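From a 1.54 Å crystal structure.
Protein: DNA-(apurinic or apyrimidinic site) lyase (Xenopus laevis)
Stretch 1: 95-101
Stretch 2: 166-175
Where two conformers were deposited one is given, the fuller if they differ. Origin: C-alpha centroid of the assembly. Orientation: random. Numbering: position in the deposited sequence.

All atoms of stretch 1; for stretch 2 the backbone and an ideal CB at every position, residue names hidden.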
# COMPACT_ATOMS: atom_id res chain seq x y z
N SER A 95 -12.19 12.28 6.76
CA SER A 95 -12.19 10.96 6.14
C SER A 95 -12.37 11.05 4.62
O SER A 95 -12.68 12.09 4.04
CB SER A 95 -13.31 10.10 6.73
OG SER A 95 -14.58 10.59 6.30
N VAL A 96 -12.18 9.90 3.96
CA VAL A 96 -12.19 9.84 2.50
C VAL A 96 -13.55 9.49 1.94
O VAL A 96 -13.96 9.99 0.89
CB VAL A 96 -11.14 8.80 2.06
CG1 VAL A 96 -11.29 8.50 0.59
CG2 VAL A 96 -9.73 9.28 2.45
N GLY A 97 -14.26 8.55 2.57
CA GLY A 97 -15.58 8.22 2.04
C GLY A 97 -15.54 7.45 0.72
O GLY A 97 -14.56 6.81 0.35
N CYS A 98 -16.66 7.54 -0.01
CA CYS A 98 -16.86 6.83 -1.28
C CYS A 98 -16.66 5.32 -1.09
O CYS A 98 -15.72 4.72 -1.60
CB CYS A 98 -15.89 7.30 -2.37
SG CYS A 98 -16.00 9.05 -2.72
N TYR A 99 -17.58 4.71 -0.34
CA TYR A 99 -17.40 3.32 0.08
C TYR A 99 -17.78 2.27 -0.97
O TYR A 99 -17.23 1.16 -0.96
CB TYR A 99 -18.19 3.11 1.36
CG TYR A 99 -17.61 3.94 2.48
CD1 TYR A 99 -16.36 3.67 2.97
CD2 TYR A 99 -18.29 5.00 3.00
CE1 TYR A 99 -15.81 4.45 3.99
CE2 TYR A 99 -17.75 5.78 4.02
CZ TYR A 99 -16.52 5.50 4.50
OH TYR A 99 -15.97 6.29 5.51
N GLY A 100 -18.69 2.58 -1.87
CA GLY A 100 -19.21 1.61 -2.80
C GLY A 100 -20.25 0.71 -2.13
O GLY A 100 -20.56 0.81 -0.94
N ASN A 101 -20.80 -0.18 -2.95
CA ASN A 101 -21.91 -1.02 -2.54
C ASN A 101 -21.35 -2.26 -1.87
O ASN A 101 -20.72 -3.10 -2.51
CB ASN A 101 -22.77 -1.38 -3.76
CG ASN A 101 -23.96 -2.23 -3.39
OD1 ASN A 101 -23.94 -2.91 -2.39
ND2 ASN A 101 -25.01 -2.17 -4.19
N UNK A 166 -13.97 -2.98 -4.60
CA UNK A 166 -15.18 -2.18 -4.42
C UNK A 166 -14.82 -0.77 -4.01
O UNK A 166 -15.35 0.21 -4.54
CB UNK A 166 -16.10 -2.81 -3.38
N UNK A 167 -13.94 -0.63 -3.03
CA UNK A 167 -13.63 0.70 -2.52
C UNK A 167 -12.87 1.52 -3.56
O UNK A 167 -13.15 2.70 -3.76
CB UNK A 167 -12.82 0.60 -1.23
N UNK A 168 -11.85 0.93 -4.18
CA UNK A 168 -11.00 1.67 -5.11
C UNK A 168 -11.79 2.15 -6.30
O UNK A 168 -11.63 3.30 -6.75
CB UNK A 168 -9.83 0.81 -5.58
N UNK A 169 -12.69 1.30 -6.83
CA UNK A 169 -13.51 1.71 -7.97
C UNK A 169 -14.53 2.76 -7.56
O UNK A 169 -14.85 3.67 -8.37
CB UNK A 169 -14.22 0.50 -8.58
N UNK A 170 -15.02 2.73 -6.32
CA UNK A 170 -15.99 3.75 -5.92
C UNK A 170 -15.31 5.10 -5.77
O UNK A 170 -15.87 6.13 -6.19
CB UNK A 170 -16.68 3.36 -4.61
N UNK A 171 -14.10 5.12 -5.22
CA UNK A 171 -13.38 6.40 -5.13
C UNK A 171 -13.12 6.91 -6.54
O UNK A 171 -13.33 8.10 -6.83
CB UNK A 171 -12.07 6.25 -4.36
N UNK A 172 -12.71 6.03 -7.44
CA UNK A 172 -12.38 6.44 -8.81
C UNK A 172 -13.61 6.97 -9.52
O UNK A 172 -13.54 7.98 -10.24
CB UNK A 172 -11.78 5.27 -9.60
N UNK A 173 -14.77 6.35 -9.28
CA UNK A 173 -16.01 6.81 -9.90
C UNK A 173 -16.38 8.22 -9.45
O UNK A 173 -17.06 8.95 -10.21
CB UNK A 173 -17.15 5.84 -9.57
N UNK A 174 -15.94 8.65 -8.28
CA UNK A 174 -16.23 9.99 -7.77
C UNK A 174 -15.41 11.06 -8.47
O UNK A 174 -15.71 12.25 -8.27
CB UNK A 174 -15.97 10.05 -6.26
N UNK A 175 -14.43 10.70 -9.29
CA UNK A 175 -13.57 11.63 -10.00
C UNK A 175 -12.14 11.58 -9.48
O UNK A 175 -11.83 10.97 -8.46
CB UNK A 175 -14.12 13.05 -9.88

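Residues 95-101 form an irregular segment that lies along one side of the helix beginning before position 166.

At position 166 the CA-to-CB bond points toward the segment. The ideal CB is 4.7 Å from Asn-101 O and 4.8 Å from Tyr-99 O, which leaves room for a small or medium side chain, polar or apolar; Val, Thr or Ser would all suit. The deposited residue is Thr-166, in the m rotamer. Its CG2 packs 3.6 Å from Asn-101 O and 4.1 Å from Gly-100 CA, while OG1 is hydrogen-bonded elsewhere in the structure.

Position 167 directs its CB sideways, 4.5 Å from Tyr-99 O, but further along, the segment presents the carbonyls of Gly-97 and Cys-98 beside the Tyr-99 ring. A long side chain ending in donors fits best, Lys or Arg, though a Gln could offer its amide. It is Arg-167, whose guanidinium reaches Gly-97 O with a hydrogen bond from NH2 (2.8 Å) and a weak one from NE (3.0 Å). Both carbonyls lie at the guanidinium edge, near its plane. One face is covered by the tyrosine, Tyr-99 CE1 lying 3.5 Å from Arg-167 NH2.

Positions 168 and 169 have nothing of the segment near their CB atoms, so it hardly restricts the choice; they are Ala-168, pointing away, and Glu-169, pointing sideways.

Position 170 is the tightest. Its CB points toward the segment, with Cys-98 O at 3.4 Å and Gly-100 N at 3.5 Å, so a small residue, Ala, Gly or perhaps Ser, is expected. Ala-170 is found, its methyl resting against the Cys-98 to Gly-100 backbone. The closeness is mutual: an ideal CB on Gly-100 would sit 3.2 Å from Ala-170 CB and clash with Thr-166 CG2 at 2.9 Å.

At position 171 the CB points sideways, 4.4 Å from Cys-98 CB and 5.5 Å from Val-96 CG1. These neighbours favour an apolar chain such as Val, Leu, Ile or Met. Ile-171 places CG1 3.8 Å from Cys-98 CB and CD1 4.2 Å from Val-96 CG1.

Positions 172 and 173 make no contact and admit many residues; they are Leu-172 and Gln-173.

Position 174 again points toward the segment, its CB 3.7 Å from Cys-98 SG. Ala, Ser, Asn or another modest side chain would do. Asn-174 lays its amide carbon CG 3.7 Å from Cys-98 SG.

Position 175 leaves helical angles with phi 112° and psi 168°, where a CB would jam against the preceding carbonyl oxygen. Glycine is called for, and Gly-175 is present.

Stretch 2, residues 166-175: TRAEAILQNG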
# COMPACT_ATOMS: atom_id res chain seq x y z
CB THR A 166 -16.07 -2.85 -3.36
OG1 THR A 166 -16.52 -4.12 -3.84
CG2 THR A 166 -17.33 -2.00 -3.12
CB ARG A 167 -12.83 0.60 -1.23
CG ARG A 167 -12.50 1.97 -0.62
CD ARG A 167 -13.78 2.67 -0.16
NE ARG A 167 -13.55 3.98 0.44
CZ ARG A 167 -13.11 4.17 1.67
NH1 ARG A 167 -12.77 3.15 2.42
NH2 ARG A 167 -12.96 5.41 2.16
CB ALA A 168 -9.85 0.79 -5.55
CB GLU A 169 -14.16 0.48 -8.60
CG GLU A 169 -13.09 -0.39 -9.25
CD GLU A 169 -13.64 -1.59 -9.99
OE1 GLU A 169 -14.88 -1.81 -10.03
OE2 GLU A 169 -12.80 -2.33 -10.53
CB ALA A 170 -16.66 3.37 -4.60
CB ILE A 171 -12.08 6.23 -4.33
CG1 ILE A 171 -12.42 5.87 -2.89
CG2 ILE A 171 -11.22 7.48 -4.42
CD1 ILE A 171 -11.22 5.31 -2.09
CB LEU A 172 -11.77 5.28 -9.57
CG LEU A 172 -11.30 5.53 -10.99
CD1 LEU A 172 -10.12 6.49 -10.89
CD2 LEU A 172 -10.94 4.21 -11.69
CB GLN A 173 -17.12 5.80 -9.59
CG GLN A 173 -18.50 6.16 -10.16
CD GLN A 173 -18.49 6.24 -11.68
OE1 GLN A 173 -17.61 5.67 -12.33
NE2 GLN A 173 -19.46 6.94 -12.24
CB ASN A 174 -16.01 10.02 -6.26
CG ASN A 174 -16.66 11.21 -5.59
OD1 ASN A 174 -15.99 12.01 -4.95
ND2 ASN A 174 -17.98 11.34 -5.75
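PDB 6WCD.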